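Local atomic coordinates of Cif-like 1 (Burkholderia cenocepacia, PDB entry 7JQY), a protein that probably hydrolyses epoxides, as a Cif-like enzyme of the alpha/beta hydrolase fold that assembles into an octamer. Residues B[193-198]-B[206-211]; B[170-173]-B[178-181]; B[80-83]-B[87-90]. The protein carries 1 engineered substitution. All blocks are in the same frame, centred on the assembly; numbering follows the deposited sequence.

Interaction 1: residues B[193-198]-B[206-211]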
loop_
_atom_site.group_PDB
_atom_site.type_symbol
_atom_site.label_atom_id
_atom_site.label_comp_id
_atom_site.label_asym_id
_atom_site.label_seq_id
_atom_site.Cartn_x
_atom_site.Cartn_y
_atom_site.Cartn_z
ATOM N N ASP B 193 -21.526 -2.130 0.250
ATOM C CA ASP B 193 -22.315 -0.952 0.579
ATOM C C ASP B 193 -23.430 -0.752 -0.435
ATOM O O ASP B 193 -24.589 -0.528 -0.062
ATOM C CB ASP B 193 -21.429 0.287 0.637
ATOM C CG ASP B 193 -22.150 1.472 1.255
ATOM O OD1 ASP B 193 -22.188 1.552 2.503
ATOM O OD2 ASP B 193 -22.695 2.299 0.493
ATOM N N PHE B 194 -23.098 -0.860 -1.726
ATOM C CA PHE B 194 -24.121 -0.750 -2.757
ATOM C C PHE B 194 -25.264 -1.725 -2.491
ATOM O O PHE B 194 -26.446 -1.354 -2.557
ATOM C CB PHE B 194 -23.493 -1.005 -4.128
ATOM C CG PHE B 194 -24.391 -0.692 -5.270
ATOM C CD1 PHE B 194 -25.333 -1.616 -5.696
ATOM C CD2 PHE B 194 -24.303 0.530 -5.921
ATOM C CE1 PHE B 194 -26.185 -1.325 -6.753
ATOM C CE2 PHE B 194 -25.150 0.831 -6.977
ATOM C CZ PHE B 194 -26.090 -0.095 -7.393
ATOM N N TYR B 195 -24.932 -2.936 -2.111
ATOM C CA TYR B 195 -25.910 -3.929 -1.875
ATOM C C TYR B 195 -26.755 -3.687 -0.656
ATOM O O TYR B 195 -27.925 -3.727 -0.743
ATOM C CB TYR B 195 -25.234 -5.286 -1.744
ATOM C CG TYR B 195 -25.787 -6.370 -2.591
ATOM C CD1 TYR B 195 -25.332 -6.572 -3.847
ATOM C CD2 TYR B 195 -26.734 -7.206 -2.128
ATOM C CE1 TYR B 195 -25.825 -7.575 -4.633
ATOM C CE2 TYR B 195 -27.234 -8.205 -2.902
ATOM C CZ TYR B 195 -26.765 -8.384 -4.155
ATOM O OH TYR B 195 -27.240 -9.378 -4.927
ATOM N N LYS B 196 -26.146 -3.386 0.467
ATOM C CA LYS B 196 -26.896 -3.279 1.713
ATOM C C LYS B 196 -27.798 -2.053 1.733
ATOM O O LYS B 196 -28.861 -2.086 2.359
ATOM C CB LYS B 196 -25.936 -3.256 2.899
ATOM C CG LYS B 196 -25.260 -4.587 3.153
ATOM C CD LYS B 196 -24.444 -4.502 4.410
ATOM C CE LYS B 196 -23.170 -5.302 4.345
ATOM N NZ LYS B 196 -22.702 -5.603 5.734
ATOM N N LYS B 197 -27.414 -0.981 1.040
ATOM C CA LYS B 197 -28.259 0.205 0.983
ATOM C C LYS B 197 -29.572 -0.055 0.254
ATOM O O LYS B 197 -30.549 0.663 0.485
ATOM C CB LYS B 197 -27.500 1.347 0.298
ATOM C CG LYS B 197 -26.768 2.235 1.269
ATOM C CD LYS B 197 -25.862 3.231 0.585
ATOM C CE LYS B 197 -25.393 4.255 1.606
ATOM N NZ LYS B 197 -23.963 4.056 1.966
ATOM N N ARG B 198 -29.630 -1.081 -0.591
ATOM C CA ARG B 198 -30.816 -1.374 -1.381
ATOM C C ARG B 198 -31.542 -2.633 -0.927
ATOM O O ARG B 198 -32.580 -2.976 -1.501
ATOM C CB ARG B 198 -30.432 -1.503 -2.859
ATOM C CG ARG B 198 -29.945 -0.198 -3.490
ATOM C CD ARG B 198 -29.160 -0.464 -4.805
ATOM N NE ARG B 198 -28.911 0.783 -5.520
ATOM C CZ ARG B 198 -27.979 1.666 -5.181
ATOM N NH1 ARG B 198 -27.179 1.440 -4.137
ATOM N NH2 ARG B 198 -27.852 2.787 -5.880
ATOM N N ASP B 206 -20.934 -12.940 3.608
ATOM C CA ASP B 206 -20.228 -13.932 2.811
ATOM C C ASP B 206 -20.881 -14.120 1.452
ATOM O O ASP B 206 -20.183 -14.352 0.464
ATOM C CB ASP B 206 -20.170 -15.271 3.543
ATOM C CG ASP B 206 -19.447 -15.185 4.872
ATOM O OD1 ASP B 206 -18.773 -14.159 5.135
ATOM O OD2 ASP B 206 -19.575 -16.143 5.659
ATOM N N ASP B 207 -22.207 -13.973 1.369
ATOM C CA ASP B 207 -22.878 -14.129 0.080
ATOM C C ASP B 207 -22.570 -12.952 -0.841
ATOM O O ASP B 207 -22.254 -13.143 -2.019
ATOM C CB ASP B 207 -24.390 -14.247 0.283
ATOM C CG ASP B 207 -24.831 -15.648 0.630
ATOM O OD1 ASP B 207 -24.151 -16.624 0.222
ATOM O OD2 ASP B 207 -25.874 -15.764 1.305
ATOM N N ILE B 208 -22.667 -11.721 -0.322
ATOM C CA ILE B 208 -22.376 -10.553 -1.150
ATOM C C ILE B 208 -20.908 -10.553 -1.583
ATOM O O ILE B 208 -20.583 -10.147 -2.706
ATOM C CB ILE B 208 -22.757 -9.256 -0.403
ATOM C CG1 ILE B 208 -24.186 -9.347 0.153
ATOM C CG2 ILE B 208 -22.647 -8.050 -1.330
ATOM C CD1 ILE B 208 -24.475 -8.358 1.256
ATOM N N ALA B 209 -20.010 -11.054 -0.730
ATOM C CA ALA B 209 -18.588 -11.084 -1.072
ATOM C C ALA B 209 -18.307 -11.989 -2.270
ATOM O O ALA B 209 -17.320 -11.785 -2.984
ATOM C CB ALA B 209 -17.763 -11.532 0.136
ATOM N N VAL B 210 -19.160 -12.983 -2.511
ATOM C CA VAL B 210 -19.010 -13.800 -3.709
ATOM C C VAL B 210 -19.135 -12.933 -4.956
ATOM O O VAL B 210 -18.334 -13.051 -5.897
ATOM C CB VAL B 210 -20.054 -14.927 -3.703
ATOM C CG1 VAL B 210 -20.027 -15.687 -5.021
ATOM C CG2 VAL B 210 -19.823 -15.847 -2.514
ATOM N N TYR B 211 -20.127 -12.034 -4.976
ATOM C CA TYR B 211 -20.241 -11.078 -6.075
ATOM C C TYR B 211 -19.038 -10.144 -6.111
ATOM O O TYR B 211 -18.418 -9.947 -7.163
ATOM C CB TYR B 211 -21.520 -10.249 -5.940
ATOM C CG TYR B 211 -22.809 -11.003 -5.740
ATOM C CD1 TYR B 211 -23.149 -12.091 -6.547
ATOM C CD2 TYR B 211 -23.718 -10.588 -4.771
ATOM C CE1 TYR B 211 -24.345 -12.765 -6.366
ATOM C CE2 TYR B 211 -24.916 -11.247 -4.584
ATOM C CZ TYR B 211 -25.235 -12.328 -5.385
ATOM O OH TYR B 211 -26.430 -12.981 -5.188
#

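Interaction 2: residues B[170-173]-B[178-181]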
loop_
_atom_site.group_PDB
_atom_site.type_symbol
_atom_site.label_atom_id
_atom_site.label_comp_id
_atom_site.label_asym_id
_atom_site.label_seq_id
_atom_site.Cartn_x
_atom_site.Cartn_y
_atom_site.Cartn_z
ATOM N N PHE B 170 -24.997 5.908 -11.895
ATOM C CA PHE B 170 -24.963 5.953 -13.353
ATOM C C PHE B 170 -23.857 6.883 -13.836
ATOM O O PHE B 170 -23.108 6.553 -14.764
ATOM C CB PHE B 170 -26.316 6.411 -13.906
ATOM C CG PHE B 170 -27.369 5.333 -13.941
ATOM C CD1 PHE B 170 -27.288 4.228 -13.108
ATOM C CD2 PHE B 170 -28.443 5.430 -14.810
ATOM C CE1 PHE B 170 -28.259 3.239 -13.144
ATOM C CE2 PHE B 170 -29.413 4.445 -14.853
ATOM C CZ PHE B 170 -29.321 3.348 -14.019
ATOM N N GLY B 171 -23.756 8.067 -13.228
ATOM C CA GLY B 171 -22.712 8.998 -13.624
ATOM C C GLY B 171 -21.314 8.436 -13.430
ATOM O O GLY B 171 -20.505 8.422 -14.359
ATOM N N LEU B 172 -21.010 7.976 -12.211
ATOM C CA LEU B 172 -19.671 7.470 -11.921
ATOM C C LEU B 172 -19.316 6.303 -12.830
ATOM O O LEU B 172 -18.229 6.262 -13.408
ATOM C CB LEU B 172 -19.565 7.054 -10.453
ATOM C CG LEU B 172 -18.290 6.272 -10.121
ATOM C CD1 LEU B 172 -17.062 7.148 -10.305
ATOM C CD2 LEU B 172 -18.330 5.686 -8.713
ATOM N N HIS B 173 -20.223 5.335 -12.957
ATOM C CA HIS B 173 -19.931 4.167 -13.773
ATOM C C HIS B 173 -19.703 4.546 -15.225
ATOM O O HIS B 173 -18.998 3.835 -15.947
ATOM C CB HIS B 173 -21.060 3.152 -13.659
ATOM C CG HIS B 173 -21.121 2.481 -12.326
ATOM N ND1 HIS B 173 -21.912 1.381 -12.083
ATOM C CD2 HIS B 173 -20.488 2.759 -11.161
ATOM C CE1 HIS B 173 -21.768 1.011 -10.823
ATOM N NE2 HIS B 173 -20.907 1.827 -10.243
ATOM N N ILE B 178 -11.859 6.487 -14.851
ATOM C CA ILE B 178 -11.956 7.088 -13.526
ATOM C C ILE B 178 -12.606 6.108 -12.560
ATOM O O ILE B 178 -12.131 5.913 -11.432
ATOM C CB ILE B 178 -12.746 8.412 -13.577
ATOM C CG1 ILE B 178 -11.936 9.511 -14.269
ATOM C CG2 ILE B 178 -13.145 8.828 -12.170
ATOM C CD1 ILE B 178 -10.663 9.887 -13.545
ATOM N N ALA B 179 -13.706 5.479 -12.995
ATOM C CA ALA B 179 -14.421 4.516 -12.158
ATOM C C ALA B 179 -13.535 3.331 -11.793
ATOM O O ALA B 179 -13.504 2.902 -10.630
ATOM C CB ALA B 179 -15.678 4.038 -12.883
ATOM N N GLU B 180 -12.804 2.786 -12.780
ATOM C CA GLU B 180 -11.909 1.661 -12.513
ATOM C C GLU B 180 -10.793 2.065 -11.563
ATOM O O GLU B 180 -10.463 1.332 -10.627
ATOM C CB GLU B 180 -11.332 1.121 -13.828
ATOM C CG GLU B 180 -12.371 0.436 -14.706
ATOM C CD GLU B 180 -13.058 1.390 -15.679
ATOM O OE1 GLU B 180 -13.244 2.581 -15.327
ATOM O OE2 GLU B 180 -13.435 0.948 -16.791
ATOM N N MET B 181 -10.219 3.246 -11.769
ATOM C CA MET B 181 -9.124 3.683 -10.918
ATOM C C MET B 181 -9.588 3.914 -9.483
ATOM O O MET B 181 -8.841 3.654 -8.533
ATOM C CB MET B 181 -8.505 4.942 -11.510
ATOM C CG MET B 181 -7.811 5.837 -10.523
ATOM S SD MET B 181 -7.573 7.419 -11.312
ATOM C CE MET B 181 -8.790 8.438 -10.424
#

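Interaction 3: residues B[80-83]-B[87-90]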
loop_
_atom_site.group_PDB
_atom_site.type_symbol
_atom_site.label_atom_id
_atom_site.label_comp_id
_atom_site.label_asym_id
_atom_site.label_seq_id
_atom_site.Cartn_x
_atom_site.Cartn_y
_atom_site.Cartn_z
ATOM N N ALA B 80 -28.316 -20.854 -15.871
ATOM C CA ALA B 80 -27.969 -19.567 -15.280
ATOM C C ALA B 80 -26.634 -19.136 -15.862
ATOM O O ALA B 80 -25.620 -19.815 -15.665
ATOM C CB ALA B 80 -27.899 -19.653 -13.755
ATOM N N VAL B 81 -26.639 -18.030 -16.598
ATOM C CA VAL B 81 -25.513 -17.612 -17.427
ATOM C C VAL B 81 -24.806 -16.430 -16.778
ATOM O O VAL B 81 -25.453 -15.488 -16.307
ATOM C CB VAL B 81 -25.988 -17.242 -18.850
ATOM C CG1 VAL B 81 -24.802 -16.993 -19.765
ATOM C CG2 VAL B 81 -26.897 -18.320 -19.402
ATOM N N ASP B 82 -23.473 -16.473 -16.766
ATOM C CA ASP B 82 -22.677 -15.262 -16.590
ATOM C C ASP B 82 -22.621 -14.566 -17.942
ATOM O O ASP B 82 -21.942 -15.052 -18.853
ATOM C CB ASP B 82 -21.263 -15.585 -16.108
ATOM C CG ASP B 82 -21.204 -16.025 -14.641
ATOM O OD1 ASP B 82 -22.119 -15.673 -13.853
ATOM O OD2 ASP B 82 -20.212 -16.710 -14.279
ATOM N N TYR B 83 -23.314 -13.432 -18.090
ATOM C CA TYR B 83 -23.322 -12.817 -19.413
ATOM C C TYR B 83 -21.955 -12.211 -19.732
ATOM O O TYR B 83 -21.044 -12.198 -18.898
ATOM C CB TYR B 83 -24.447 -11.776 -19.563
ATOM C CG TYR B 83 -24.556 -10.648 -18.561
ATOM C CD1 TYR B 83 -23.473 -9.853 -18.228
ATOM C CD2 TYR B 83 -25.797 -10.332 -18.001
ATOM C CE1 TYR B 83 -23.603 -8.807 -17.323
ATOM C CE2 TYR B 83 -25.942 -9.298 -17.109
ATOM C CZ TYR B 83 -24.850 -8.532 -16.774
ATOM O OH TYR B 83 -25.014 -7.502 -15.876
ATOM N N GLY B 87 -18.664 -12.508 -14.112
ATOM C CA GLY B 87 -18.370 -13.800 -13.520
ATOM C C GLY B 87 -17.152 -14.420 -14.177
ATOM O O GLY B 87 -16.121 -13.767 -14.372
ATOM N N GLU B 88 -17.285 -15.690 -14.548
ATOM C CA GLU B 88 -16.230 -16.461 -15.176
ATOM C C GLU B 88 -16.245 -16.353 -16.697
ATOM O O GLU B 88 -15.500 -17.070 -17.369
ATOM C CB GLU B 88 -16.347 -17.924 -14.745
ATOM C CG GLU B 88 -16.235 -18.108 -13.243
ATOM C CD GLU B 88 -14.879 -17.659 -12.718
ATOM O OE1 GLU B 88 -13.843 -18.124 -13.241
ATOM O OE2 GLU B 88 -14.847 -16.831 -11.785
ATOM N N SER B 89 -17.077 -15.483 -17.254
ATOM C CA SER B 89 -17.117 -15.323 -18.696
ATOM C C SER B 89 -15.976 -14.425 -19.176
ATOM O O SER B 89 -15.309 -13.743 -18.389
ATOM C CB SER B 89 -18.465 -14.741 -19.108
ATOM O OG SER B 89 -19.466 -15.740 -19.013
ATOM N N ASP B 90 -15.726 -14.469 -20.487
ATOM C CA ASP B 90 -14.707 -13.614 -21.078
ATOM C C ASP B 90 -15.094 -12.142 -20.940
ATOM O O ASP B 90 -16.267 -11.793 -20.767
ATOM C CB ASP B 90 -14.494 -13.968 -22.549
ATOM C CG ASP B 90 -13.667 -15.236 -22.721
ATOM O OD1 ASP B 90 -13.224 -15.794 -21.687
ATOM O OD2 ASP B 90 -13.487 -15.675 -23.874
#

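Interaction 1: residues B[193-198]-B[206-211]
Tyr195 and Ile208 face each other where helix 187-198 passes helix 205-215, with their CA atoms 7.5 Å apart. The axes of the two segments come no nearer than 10.8 Å, at 130° between their N-to-C directions, and side chains make the contact. Tyr195 and Ile208 supply most of the buried surface. The root of the Tyr195 side chain lies on Ile208, where CG2 is 3.8 Å from Tyr195 CG and makes an off-centre CH-pi contact with the ring. Ile208 sends CG2 anti to its backbone N, while CG1 lies beside the backbone N and comes to Tyr195 CD2. Alongside, Lys196 CG comes to 4.3 Å from Ile208 CD1. In sequence both helices fall between strands 140-146 and 250-255, where alpha/beta-hydrolase-fold epoxide hydrolases insert their cap, so the contact probably joins two cap helices. Further out, Tyr195 meets Tyr211: the rings are only 24° from parallel but slid apart, with centroids 5.3 Å from each other, so they overlap little. The fit is tight at the phenol end, where Tyr195 OH sits 3.0 Å from Tyr211 CE2. Both hydroxyls bond to Asp288, Tyr195 OH at OD2 and Tyr211 OH at OD1, and these bonds hold the two rings in place; Gln59 NE2 is a further partner of Tyr195 OH, and Arg65 NH1 of Tyr211 OH. Lys196 NZ forms a salt bridge with Glu88 of a neighbouring subunit. On helix 187-198, Arg198 NH1 lies 3.4 Å above the centre of the Phe194 ring and bonds to Phe194 O at 3.3 Å.

Interaction 2: residues B[170-173]-B[178-181]
Leu172 meets Ala179 where helix 169-173 ends and, after a four-residue turn, helix 178-183 begins. This corner between two consecutive short helices lies in the sequence inserted between strands 140-146 and 250-255, probably the cap of the alpha/beta hydrolase fold. The CA atoms of His173 and Ala179 are 5.8 Å apart, close enough that backbone as well as side-chain atoms enter the contact. Leu172 has CG anti to the backbone N (chi1 169°), and a second torsion of 65° swings CD1 onto the Ala179 backbone, 4.2 Å from CA and 4.3 Å from CB. Its branched end thus approaches the second helix although its CB starts off in another direction. The small methyl of Ala179 points into the corner and touches main chain more closely than side chain: CB is 3.4 Å from Leu172 O and 4.3 Å from His173 CA. Elsewhere Ala179 packs on Phe225 and Arg229 of helix 220-229. The CB of His173 points away from segment 178-181; its ring meets those of Trp57, Phe225 and Tyr228, and its NE2 bonds to Tyr190 OH. Glu180 leaves its helix on the side away from segment 170-173, but a bend at chi2 (90°) brings the end of the side chain nearer again, and OE2 forms a salt bridge with Arg229 NH1. The same arginine, through NE, also holds the last carbonyl of segment 170-173, His173 O.

Interaction 3: residues B[80-83]-B[87-90]
Asp82, at the end of strand 77-82, faces Gly87 and Ser89 across the loop that follows the strand. The sequence here is D-x-R-G-x-G-x-S, familiar from alpha/beta-hydrolase-fold epoxide hydrolases, with Asp82, Gly87 and Ser89 as its first, second-glycine and last positions. From the aspartate's root outward, CB, CG and OD2 meet the loop. CB lies 3.4 Å from Ser89 OG. CG, set beside the backbone N and anti to the carbonyl carbon (chi1 -73°), comes up to Gly87 CA at 3.8 Å. At the tip the oxygens part: OD1 turns to the backbone N of Trp61, and OD2 faces the loop, where it takes the N-H of Glu88 at 3.1 Å. That bond is nearly straight, 167° at the hydrogen, but its donor stands above the carboxylate plane, 47° out of it. His39 ND1 is a second partner of OD2. Gly87, whose phi is positive, brings its bare CA to 3.5 Å from OD2. Tyr83 points its CB away from the loop, and its side chain reaches the probable nucleophile elbow, while the end of Glu88 leads away to Lys196 of a neighbouring subunit. A second clamp closes the loop from the backbone side: Ser89 OG donates to Asp82 O at 2.6 Å, coming from above the carbonyl plane, and the same OG is bonded to His39 N.

In the fold
All three contacts belong to one chain, their centres 18 Å (1 to 2 and 1 to 3) and 22 Å (2 to 3) apart, and none touches another within it. Interactions 1 and 2 probably lie in the cap; interaction 3 closes a loop of the core sheet. The octamer brings them together: Lys196 of interaction 1 pairs with Glu88 of interaction 3 in another subunit, and Asp193 packs on Ile178 of interaction 2 in yet another. Segments of two of them reach the probable active site: Tyr83 touches the elbow carrying the engineered Ser123, and Arg198, on segment 193-198, is backbone-bonded to His284, which from its place in the fold is probably the catalytic histidine.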